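Local coordinates for protein ApRick protease (Rickettsia conorii, PDB 5C9F) that is probably an aspartic endopeptidase of the retropepsin type, forming the protease-like part of a longer protein that probably has a transmembrane helix, at residues S82-I85 with G86-K90; E48-K52 with L53-L57; L106-S109 with L110-F114. One frame throughout, in Å; residues are numbered along the deposited sequence.

In the fold
Three local contacts of the retropepsin-like protease part are, in chain order, interaction 2 at the end of helix 47-52, interaction 1 at the tip of the hairpin of strands 71-84 and 88-97, and interaction 3 at the start of helix 108-111. Interactions 1 and 3 have centres about 11 Å apart and touch: the rings of Phe89 and Phe114 meet edge-to-face, and Ile85 CD1 lies 3.6 Å from Leu106 CD1, so hairpin tip and helix pack together, beside strand 30-36, which leads to the Asp-Thr-Gly signature. Interaction 2 sits nearer the surface, its centre about 19 Å and 22 Å from theirs; strand 71-84, which Leu53 and Phe55 touch, runs on to the hairpin tip.

Interaction 1: residues S82-I85 with G86-K90; sequences SVVI and GKEFK
The ring of Phe89 takes the backbone oxygen of Val83 at its edge, in the ring plane, with Phe89 CD1 3.6 Å from Val83 O. Ile85 O lies farther along the same rim, and the methylene CE of Lys87 rests over one face, offset toward the rim. The other flat group is the carboxylate of Glu88. Ser82 OG donates a 2.9 Å hydrogen bond to Glu88 OE2, reaching it from above the carboxylate plane, 35° out of it. Glu88 can span two residues along the strand because its chain is fully extended, with CG anti to the backbone N (chi1 -177°). On the way its CG passes 3.9 Å from Val84 CG2.

These side chains decorate a tight antiparallel hairpin. Val83 and Phe89 are its hydrogen-bonded pair, joined by Val83 N to Phe89 O at 2.9 Å and Phe89 N to Val83 O at 2.7 Å. Ile85 N donates to Lys87 O, while Lys87 N returns a weak bond to Ile85 O; with Gly86 at positive phi (75°), the reversal fits a classic gamma turn. Leu110 packs against Val83, and strand 22-27 flanks the hairpin through backbone bonding of Val84 with Phe26.

The two faces thus differ in chemistry. Val83 and Phe89 share the buried one, whereas Ser82, Val84 and Glu88 share the more exposed one, where the hydroxyl's hydrogen bond probably helps fix the carboxylate and stabilise its negative charge.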
ATOM      1  N   SER A  82       7.474  18.773 -14.156  1.00 34.55           N
ATOM      2  CA  SER A  82       6.563  18.048 -13.290  1.00 42.13           C
ATOM      3  C   SER A  82       5.294  17.603 -14.021  1.00 32.19           C
ATOM      4  O   SER A  82       4.688  18.378 -14.758  1.00 35.93           O
ATOM      5  CB  SER A  82       6.185  18.931 -12.093  1.00 49.52           C
ATOM      6  OG  SER A  82       5.012  18.459 -11.445  1.00 48.33           O
ATOM      7  N   VAL A  83       5.000  16.323 -13.910  1.00 30.67           N
ATOM      8  CA  VAL A  83       3.793  15.705 -14.472  1.00 33.64           C
ATOM      9  C   VAL A  83       3.136  14.923 -13.339  1.00 33.61           C
ATOM     10  O   VAL A  83       3.715  13.950 -12.845  1.00 35.44           O
ATOM     11  CB  VAL A  83       4.082  14.719 -15.625  1.00 27.37           C
ATOM     12  CG1 VAL A  83       2.780  14.082 -16.141  1.00 30.39           C
ATOM     13  CG2 VAL A  83       4.777  15.382 -16.825  1.00 34.99           C
ATOM     14  N   VAL A  84       1.952  15.367 -12.921  1.00 29.12           N
ATOM     15  CA  VAL A  84       1.239  14.735 -11.839  1.00 30.79           C
ATOM     16  C   VAL A  84       0.036  14.003 -12.442  1.00 28.48           C
ATOM     17  O   VAL A  84      -0.871  14.642 -13.025  1.00 30.97           O
ATOM     18  CB  VAL A  84       0.781  15.760 -10.786  1.00 30.12           C
ATOM     19  CG1 VAL A  84       0.021  15.064  -9.647  1.00 37.95           C
ATOM     20  CG2 VAL A  84       1.979  16.541 -10.261  1.00 35.01           C
ATOM     21  N   ILE A  85       0.049  12.699 -12.259  1.00 27.17           N
ATOM     22  CA  ILE A  85      -1.098  11.818 -12.526  1.00 27.47           C
ATOM     23  C   ILE A  85      -1.132  10.836 -11.319  1.00 32.86           C
ATOM     24  O   ILE A  85      -0.469   9.795 -11.334  1.00 41.10           O
ATOM     25  CB  ILE A  85      -0.882  10.965 -13.788  1.00 33.99           C
ATOM     26  CG1 ILE A  85      -0.701  11.875 -15.028  1.00 38.01           C
ATOM     27  CG2 ILE A  85      -2.102  10.061 -14.003  1.00 36.60           C
ATOM     28  CD1 ILE A  85      -0.202  11.144 -16.232  1.00 35.94           C
ATOM     29  N   GLY A  86      -1.856  11.191 -10.274  1.00 34.61           N
ATOM     30  CA  GLY A  86      -1.780  10.474  -9.003  1.00 44.95           C
ATOM     31  C   GLY A  86      -0.495  10.837  -8.285  1.00 42.63           C
ATOM     32  O   GLY A  86      -0.503  11.598  -7.318  1.00 48.24           O
ATOM     33  N   LYS A  87       0.623  10.314  -8.754  1.00 42.56           N
ATOM     34  CA  LYS A  87       1.892  10.772  -8.191  1.00 44.18           C
ATOM     35  C   LYS A  87       2.570  11.740  -9.133  1.00 47.10           C
ATOM     36  O   LYS A  87       2.216  11.839 -10.330  1.00 38.80           O
ATOM     37  CB  LYS A  87       2.818   9.615  -7.904  1.00 40.79           C
ATOM     38  CG  LYS A  87       3.282   8.827  -9.092  1.00 52.21           C
ATOM     39  CD  LYS A  87       4.291   7.769  -8.662  1.00 44.94           C
ATOM     40  CE  LYS A  87       5.702   8.297  -8.615  1.00 57.89           C
ATOM     41  NZ  LYS A  87       6.550   7.324  -7.867  1.00 67.34           N
ATOM     42  N   GLU A  88       3.585  12.410  -8.581  1.00 41.62           N
ATOM     43  CA  GLU A  88       4.352  13.388  -9.311  1.00 40.16           C
ATOM     44  C   GLU A  88       5.519  12.712  -9.975  1.00 37.73           C
ATOM     45  O   GLU A  88       6.297  12.075  -9.327  1.00 42.25           O
ATOM     46  CB  GLU A  88       4.851  14.467  -8.400  1.00 38.76           C
ATOM     47  CG  GLU A  88       5.579  15.521  -9.209  1.00 38.15           C
ATOM     48  CD  GLU A  88       5.953  16.738  -8.395  1.00 59.07           C
ATOM     49  OE1 GLU A  88       5.854  16.708  -7.160  1.00 50.15           O
ATOM     50  OE2 GLU A  88       6.336  17.739  -9.004  1.00 51.77           O
ATOM     51  N   PHE A  89       5.637  12.855 -11.293  1.00 32.84           N
ATOM     52  CA  PHE A  89       6.801  12.390 -12.011  1.00 35.81           C
ATOM     53  C   PHE A  89       7.615  13.610 -12.414  1.00 40.59           C
ATOM     54  O   PHE A  89       7.064  14.672 -12.716  1.00 45.45           O
ATOM     55  CB  PHE A  89       6.362  11.588 -13.232  1.00 36.53           C
ATOM     56  CG  PHE A  89       5.550  10.351 -12.913  1.00 38.59           C
ATOM     57  CD1 PHE A  89       4.130  10.385 -12.870  1.00 36.60           C
ATOM     58  CD2 PHE A  89       6.184   9.143 -12.745  1.00 42.56           C
ATOM     59  CE1 PHE A  89       3.399   9.234 -12.627  1.00 43.65           C
ATOM     60  CE2 PHE A  89       5.454   7.994 -12.514  1.00 40.67           C
ATOM     61  CZ  PHE A  89       4.072   8.026 -12.460  1.00 40.91           C
ATOM     62  N   LYS A  90       8.943  13.469 -12.407  1.00 37.11           N
ATOM     63  CA  LYS A  90       9.837  14.583 -12.621  1.00 40.03           C
ATOM     64  C   LYS A  90      10.650  14.409 -13.886  1.00 47.42           C
ATOM     65  O   LYS A  90      11.022  13.306 -14.238  1.00 39.59           O
ATOM     66  CB  LYS A  90      10.773  14.771 -11.426  1.00 50.27           C
ATOM     67  CG  LYS A  90      10.072  14.961 -10.078  1.00 50.94           C
ATOM     68  CD  LYS A  90       9.251  16.245  -9.980  1.00 86.80           C
ATOM     69  CE  LYS A  90      10.073  17.520 -10.152  1.00 93.83           C
ATOM     70  NZ  LYS A  90      11.108  17.686  -9.096  1.00141.03           N
TER

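Interaction 2: residues E48-K52 with L53-L57; sequences EDAQK and LGFDL
A Schellman motif ends helix 47-52, with Gly54 as its C-prime residue, and residues 48-57 offer a compact example of how a helix is stopped and its chain redirected. Two backbone bonds define it. Phe55 N reaches back to Ala50 O at 3.0 Å, and within that wide loop Gly54 N binds Gln51 O at 2.9 Å. The second donor stands well above the carbonyl plane of Gln51, 64° out of it, as the chain swings through the positive phi of Gly54. A last helical bond, Leu53 N to Asp49 O at 3.0 Å, precedes the reversal; Leu53 N also makes a weak one to Ala50 O, which therefore serves two donors.

The apolar signature of the motif is present as well. Ala50 CB faces Phe55 CB at 4.1 Å, and the Phe55 ring turns its edge to Ala50 O, which lies in the ring plane 3.4 Å from Phe55 CD2. Leu57 then folds back over the last turn: its CD1 comes within 3.9 Å of Ala50 CB, while CD2 is placed beside the Gln51 amide, 3.3 Å from Gln51 CD, closer than ordinary carbon contact and therefore doubtful in detail. The two side chains cross at about a right angle. The chi2 of Leu57, 12°, is eclipsed and unusual for leucine, which makes the exact placing of its methyls uncertain. A water accepts from Leu57 N and, weakly, from Gln51 NE2, bridging helix and loop at the surface.

Beneath the turn, Leu53 packs on Val30 of strand 30-36 and Leu80 of strand 71-84, and Phe55 on Ile78 of the latter. Asp49, through its hydrogen bond to the Ser104 hydroxyl, ties the helix to the start of strand 104-106.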
ATOM      1  N   GLU A  48      -0.529  24.006 -29.213  1.00 38.80           N
ATOM      2  CA  GLU A  48      -1.320  24.810 -28.269  1.00 36.23           C
ATOM      3  C   GLU A  48      -1.024  24.457 -26.779  1.00 39.23           C
ATOM      4  O   GLU A  48      -0.916  25.348 -25.936  1.00 41.50           O
ATOM      5  CB  GLU A  48      -2.798  24.674 -28.587  1.00 55.85           C
ATOM      6  CG  GLU A  48      -3.732  25.293 -27.567  1.00 60.51           C
ATOM      7  CD  GLU A  48      -5.226  25.078 -27.906  1.00 84.98           C
ATOM      8  OE1 GLU A  48      -5.985  24.619 -27.031  1.00 87.27           O
ATOM      9  OE2 GLU A  48      -5.669  25.380 -29.046  1.00 61.78           O
ATOM     10  N   ASP A  49      -0.941  23.173 -26.434  1.00 45.78           N
ATOM     11  CA  ASP A  49      -0.549  22.777 -25.049  1.00 35.25           C
ATOM     12  C   ASP A  49       0.870  23.254 -24.700  1.00 39.91           C
ATOM     13  O   ASP A  49       1.105  23.711 -23.581  1.00 34.56           O
ATOM     14  CB  ASP A  49      -0.643  21.280 -24.845  1.00 35.39           C
ATOM     15  CG  ASP A  49      -2.089  20.784 -24.767  1.00 60.68           C
ATOM     16  OD1 ASP A  49      -2.972  21.604 -24.429  1.00 40.91           O
ATOM     17  OD2 ASP A  49      -2.326  19.571 -25.001  1.00 46.64           O
ATOM     18  N   ALA A  50       1.805  23.175 -25.655  1.00 37.86           N
ATOM     19  CA  ALA A  50       3.149  23.672 -25.400  1.00 34.38           C
ATOM     20  C   ALA A  50       3.104  25.154 -25.065  1.00 32.27           C
ATOM     21  O   ALA A  50       3.751  25.604 -24.099  1.00 33.10           O
ATOM     22  CB  ALA A  50       4.056  23.470 -26.612  1.00 36.66           C
ATOM     23  N   GLN A  51       2.284  25.905 -25.810  1.00 30.72           N
ATOM     24  CA  GLN A  51       2.135  27.344 -25.531  1.00 34.89           C
ATOM     25  C   GLN A  51       1.433  27.606 -24.178  1.00 32.75           C
ATOM     26  O   GLN A  51       1.878  28.464 -23.431  1.00 36.85           O
ATOM     27  CB  GLN A  51       1.363  28.013 -26.657  1.00 41.27           C
ATOM     28  CG  GLN A  51       2.165  28.059 -27.912  1.00 49.49           C
ATOM     29  CD  GLN A  51       1.382  28.567 -29.086  1.00 50.20           C
ATOM     30  OE1 GLN A  51       0.322  28.070 -29.387  1.00 45.12           O
ATOM     31  NE2 GLN A  51       1.858  29.636 -29.678  1.00 55.94           N
ATOM     32  N   LYS A  52       0.413  26.843 -23.831  1.00 34.57           N
ATOM     33  CA  LYS A  52      -0.146  26.899 -22.450  1.00 46.48           C
ATOM     34  C   LYS A  52       0.897  26.691 -21.355  1.00 38.15           C
ATOM     35  O   LYS A  52       0.781  27.269 -20.288  1.00 37.00           O
ATOM     36  CB  LYS A  52      -1.157  25.811 -22.173  1.00 43.12           C
ATOM     37  CG  LYS A  52      -2.463  25.927 -22.922  1.00 76.96           C
ATOM     38  CD  LYS A  52      -3.379  24.769 -22.405  1.00 65.66           C
ATOM     39  CE  LYS A  52      -4.136  25.225 -21.167  1.00 70.26           C
ATOM     40  NZ  LYS A  52      -4.562  24.062 -20.354  1.00108.20           N
ATOM     41  N   LEU A  53       1.904  25.858 -21.646  1.00 34.86           N
ATOM     42  CA  LEU A  53       2.930  25.562 -20.674  1.00 35.17           C
ATOM     43  C   LEU A  53       4.083  26.575 -20.748  1.00 33.28           C
ATOM     44  O   LEU A  53       5.084  26.443 -20.029  1.00 38.15           O
ATOM     45  CB  LEU A  53       3.470  24.147 -20.884  1.00 38.41           C
ATOM     46  CG  LEU A  53       2.433  23.063 -20.563  1.00 35.97           C
ATOM     47  CD1 LEU A  53       2.984  21.703 -20.902  1.00 35.08           C
ATOM     48  CD2 LEU A  53       1.944  23.081 -19.111  1.00 33.46           C
ATOM     49  N   GLY A  54       3.932  27.600 -21.567  1.00 33.53           N
ATOM     50  CA  GLY A  54       4.903  28.719 -21.613  1.00 38.81           C
ATOM     51  C   GLY A  54       6.074  28.457 -22.537  1.00 50.98           C
ATOM     52  O   GLY A  54       7.027  29.199 -22.499  1.00 41.20           O
ATOM     53  N   PHE A  55       6.015  27.414 -23.366  1.00 37.59           N
ATOM     54  CA  PHE A  55       7.059  27.204 -24.348  1.00 46.78           C
ATOM     55  C   PHE A  55       6.930  28.238 -25.483  1.00 40.69           C
ATOM     56  O   PHE A  55       5.843  28.585 -25.895  1.00 46.76           O
ATOM     57  CB  PHE A  55       7.012  25.805 -24.891  1.00 32.82           C
ATOM     58  CG  PHE A  55       7.509  24.781 -23.936  1.00 32.22           C
ATOM     59  CD1 PHE A  55       8.867  24.638 -23.709  1.00 43.84           C
ATOM     60  CD2 PHE A  55       6.643  24.031 -23.196  1.00 41.99           C
ATOM     61  CE1 PHE A  55       9.348  23.709 -22.814  1.00 38.55           C
ATOM     62  CE2 PHE A  55       7.109  23.093 -22.294  1.00 37.12           C
ATOM     63  CZ  PHE A  55       8.466  22.945 -22.072  1.00 39.99           C
ATOM     64  N   ASP A  56       8.051  28.821 -25.876  1.00 41.48           N
ATOM     65  CA  ASP A  56       8.086  29.778 -26.988  1.00 42.87           C
ATOM     66  C   ASP A  56       8.440  28.987 -28.192  1.00 39.87           C
ATOM     67  O   ASP A  56       9.604  28.551 -28.344  1.00 40.35           O
ATOM     68  CB  ASP A  56       9.132  30.872 -26.730  1.00 46.08           C
ATOM     69  CG  ASP A  56       9.217  31.897 -27.870  1.00 48.89           C
ATOM     70  OD1 ASP A  56       8.740  31.622 -28.994  1.00 51.51           O
ATOM     71  OD2 ASP A  56       9.778  32.980 -27.617  1.00 52.72           O
ATOM     72  N   LEU A  57       7.454  28.782 -29.060  1.00 41.74           N
ATOM     73  CA  LEU A  57       7.631  27.813 -30.155  1.00 35.70           C
ATOM     74  C   LEU A  57       8.718  28.295 -31.121  1.00 41.34           C
ATOM     75  O   LEU A  57       9.379  27.476 -31.716  1.00 36.03           O
ATOM     76  CB  LEU A  57       6.340  27.620 -30.944  1.00 38.79           C
ATOM     77  CG  LEU A  57       5.299  26.593 -30.497  1.00 57.80           C
ATOM     78  CD1 LEU A  57       5.507  26.015 -29.112  1.00 59.32           C
ATOM     79  CD2 LEU A  57       3.927  27.212 -30.669  1.00 58.11           C
TER
HETATM   80  O   HOH W   1       5.083  30.521 -29.631  1.00 50.08           O

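Interaction 3: residues L106-S109 with L110-F114; sequences LGMS and LLERF
Apolar contact comes first: Leu106 CD2 is wedged against Leu111 CG at 3.4 Å, tighter than usual van der Waals packing, and also touches Leu110 CB at 4.0 Å. Leu106 reaches both because its CG is anti to the backbone N (chi1 -158°), which turns the methyl toward the helix. On another side of the turn, Met108 curls at chi2 and chi3 until its CE meets Glu112 CG at 3.6 Å, the two side chains crossing at about a right angle.

Backbone bonding supplies the frame. Leu111 N binds Gly107 O at 3.1 Å, and Glu112 N binds Met108 O at 2.9 Å. Gly107 is the N-cap of helix 108-111 and, with Leu106, closes a hydrophobic-hydrophobic-Gly sequence of the kind that builds the psi loop of aspartic proteases. Consistent with that, Leu106 is hydrogen-bonded through its backbone to Met35 and to Asp37, which begins the Asp-Thr-Gly signature.

Water completes the helix start, accepting from Gly107 N at 3.0 Å and from Leu110 N at 3.1 Å.

Among polar side chains, Arg113 lays its extended aliphatic part along Ser109 O, with CG 3.5 Å from that oxygen and the guanidinium turned edge-on to it. Inside, Leu111 packs on Val36 and Leu126, and Leu110 on Ile92.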
ATOM      1  N   LEU A 106       0.083  10.766 -24.334  1.00 28.56           N
ATOM      2  CA  LEU A 106       0.868  10.184 -23.288  1.00 22.86           C
ATOM      3  C   LEU A 106       1.240   8.798 -23.757  1.00 32.69           C
ATOM      4  O   LEU A 106       0.378   7.974 -24.101  1.00 32.89           O
ATOM      5  CB  LEU A 106      -0.066  10.065 -22.066  1.00 30.30           C
ATOM      6  CG  LEU A 106       0.547   9.958 -20.692  1.00 48.93           C
ATOM      7  CD1 LEU A 106      -0.582  10.145 -19.679  1.00 59.70           C
ATOM      8  CD2 LEU A 106       1.159   8.606 -20.539  1.00 62.51           C
ATOM      9  N   GLY A 107       2.516   8.491 -23.680  1.00 30.74           N
ATOM     10  CA  GLY A 107       3.030   7.244 -24.279  1.00 30.03           C
ATOM     11  C   GLY A 107       3.613   6.315 -23.245  1.00 33.49           C
ATOM     12  O   GLY A 107       3.460   6.541 -22.025  1.00 29.35           O
ATOM     13  N   MET A 108       4.271   5.275 -23.741  1.00 31.57           N
ATOM     14  CA  MET A 108       4.764   4.200 -22.899  1.00 27.94           C
ATOM     15  C   MET A 108       5.870   4.624 -22.014  1.00 33.33           C
ATOM     16  O   MET A 108       6.040   4.022 -20.939  1.00 29.37           O
ATOM     17  CB  MET A 108       5.251   3.013 -23.776  1.00 32.98           C
ATOM     18  CG  MET A 108       4.134   2.284 -24.455  1.00 62.71           C
ATOM     19  SD  MET A 108       3.023   1.578 -23.197  1.00 48.35           S
ATOM     20  CE  MET A 108       4.098   0.587 -22.232  1.00 44.72           C
ATOM     21  N   SER A 109       6.691   5.605 -22.428  1.00 29.16           N
ATOM     22  CA  SER A 109       7.812   5.990 -21.517  1.00 30.07           C
ATOM     23  C   SER A 109       7.310   6.500 -20.150  1.00 35.91           C
ATOM     24  O   SER A 109       7.844   6.122 -19.124  1.00 34.44           O
ATOM     25  CB  SER A 109       8.750   6.996 -22.151  1.00 38.15           C
ATOM     26  OG  SER A 109       9.070   6.536 -23.463  1.00 45.19           O
ATOM     27  N   LEU A 110       6.209   7.263 -20.126  1.00 30.13           N
ATOM     28  CA  LEU A 110       5.627   7.665 -18.841  1.00 24.19           C
ATOM     29  C   LEU A 110       4.817   6.480 -18.214  1.00 26.22           C
ATOM     30  O   LEU A 110       4.910   6.210 -16.997  1.00 32.80           O
ATOM     31  CB  LEU A 110       4.800   8.923 -18.964  1.00 26.73           C
ATOM     32  CG  LEU A 110       4.168   9.512 -17.675  1.00 29.08           C
ATOM     33  CD1 LEU A 110       5.170   9.809 -16.581  1.00 39.42           C
ATOM     34  CD2 LEU A 110       3.423  10.794 -17.995  1.00 49.28           C
ATOM     35  N   LEU A 111       4.016   5.796 -19.023  1.00 28.84           N
ATOM     36  CA  LEU A 111       3.100   4.781 -18.500  1.00 29.20           C
ATOM     37  C   LEU A 111       3.835   3.618 -17.827  1.00 42.88           C
ATOM     38  O   LEU A 111       3.337   3.076 -16.842  1.00 32.57           O
ATOM     39  CB  LEU A 111       2.261   4.226 -19.603  1.00 26.34           C
ATOM     40  CG  LEU A 111       1.168   5.191 -20.079  1.00 39.11           C
ATOM     41  CD1 LEU A 111       0.559   4.656 -21.338  1.00 40.59           C
ATOM     42  CD2 LEU A 111       0.074   5.405 -19.040  1.00 36.44           C
ATOM     43  N   GLU A 112       5.028   3.295 -18.361  1.00 33.07           N
ATOM     44  CA  GLU A 112       5.881   2.259 -17.818  1.00 38.95           C
ATOM     45  C   GLU A 112       6.414   2.568 -16.477  1.00 33.92           C
ATOM     46  O   GLU A 112       6.851   1.668 -15.774  1.00 43.11           O
ATOM     47  CB  GLU A 112       7.116   2.000 -18.728  1.00 41.72           C
ATOM     48  CG  GLU A 112       6.771   1.108 -19.868  1.00 48.03           C
ATOM     49  CD  GLU A 112       7.855   1.066 -20.964  1.00128.44           C
ATOM     50  OE1 GLU A 112       8.897   1.784 -20.859  1.00 56.58           O
ATOM     51  OE2 GLU A 112       7.649   0.303 -21.946  1.00 70.46           O
ATOM     52  N   ARG A 113       6.419   3.822 -16.085  1.00 32.75           N
ATOM     53  CA  ARG A 113       6.923   4.169 -14.784  1.00 34.88           C
ATOM     54  C   ARG A 113       5.945   3.876 -13.647  1.00 42.71           C
ATOM     55  O   ARG A 113       6.350   3.842 -12.475  1.00 47.42           O
ATOM     56  CB  ARG A 113       7.254   5.652 -14.746  1.00 29.80           C
ATOM     57  CG  ARG A 113       8.395   6.080 -15.636  1.00 45.29           C
ATOM     58  CD  ARG A 113       8.314   7.581 -15.691  1.00 52.94           C
ATOM     59  NE  ARG A 113       9.395   8.156 -16.457  1.00 69.23           N
ATOM     60  CZ  ARG A 113      10.460   8.725 -15.923  1.00 60.27           C
ATOM     61  NH1 ARG A 113      10.613   8.780 -14.605  1.00 52.59           N
ATOM     62  NH2 ARG A 113      11.386   9.226 -16.720  1.00 54.57           N
ATOM     63  N   PHE A 114       4.665   3.678 -13.957  1.00 35.36           N
ATOM     64  CA  PHE A 114       3.700   3.306 -12.900  1.00 36.78           C
ATOM     65  C   PHE A 114       3.975   1.886 -12.373  1.00 39.93           C
ATOM     66  O   PHE A 114       4.254   0.966 -13.168  1.00 38.62           O
ATOM     67  CB  PHE A 114       2.287   3.317 -13.415  1.00 25.69           C
ATOM     68  CG  PHE A 114       1.702   4.711 -13.520  1.00 24.79           C
ATOM     69  CD1 PHE A 114       1.926   5.457 -14.639  1.00 35.22           C
ATOM     70  CD2 PHE A 114       1.024   5.273 -12.469  1.00 32.23           C
ATOM     71  CE1 PHE A 114       1.374   6.730 -14.758  1.00 37.28           C
ATOM     72  CE2 PHE A 114       0.518   6.565 -12.550  1.00 28.85           C
ATOM     73  CZ  PHE A 114       0.683   7.275 -13.707  1.00 34.10           C
TER
HETATM   74  O   HOH W   2       5.209   8.931 -22.491  1.00 30.21           O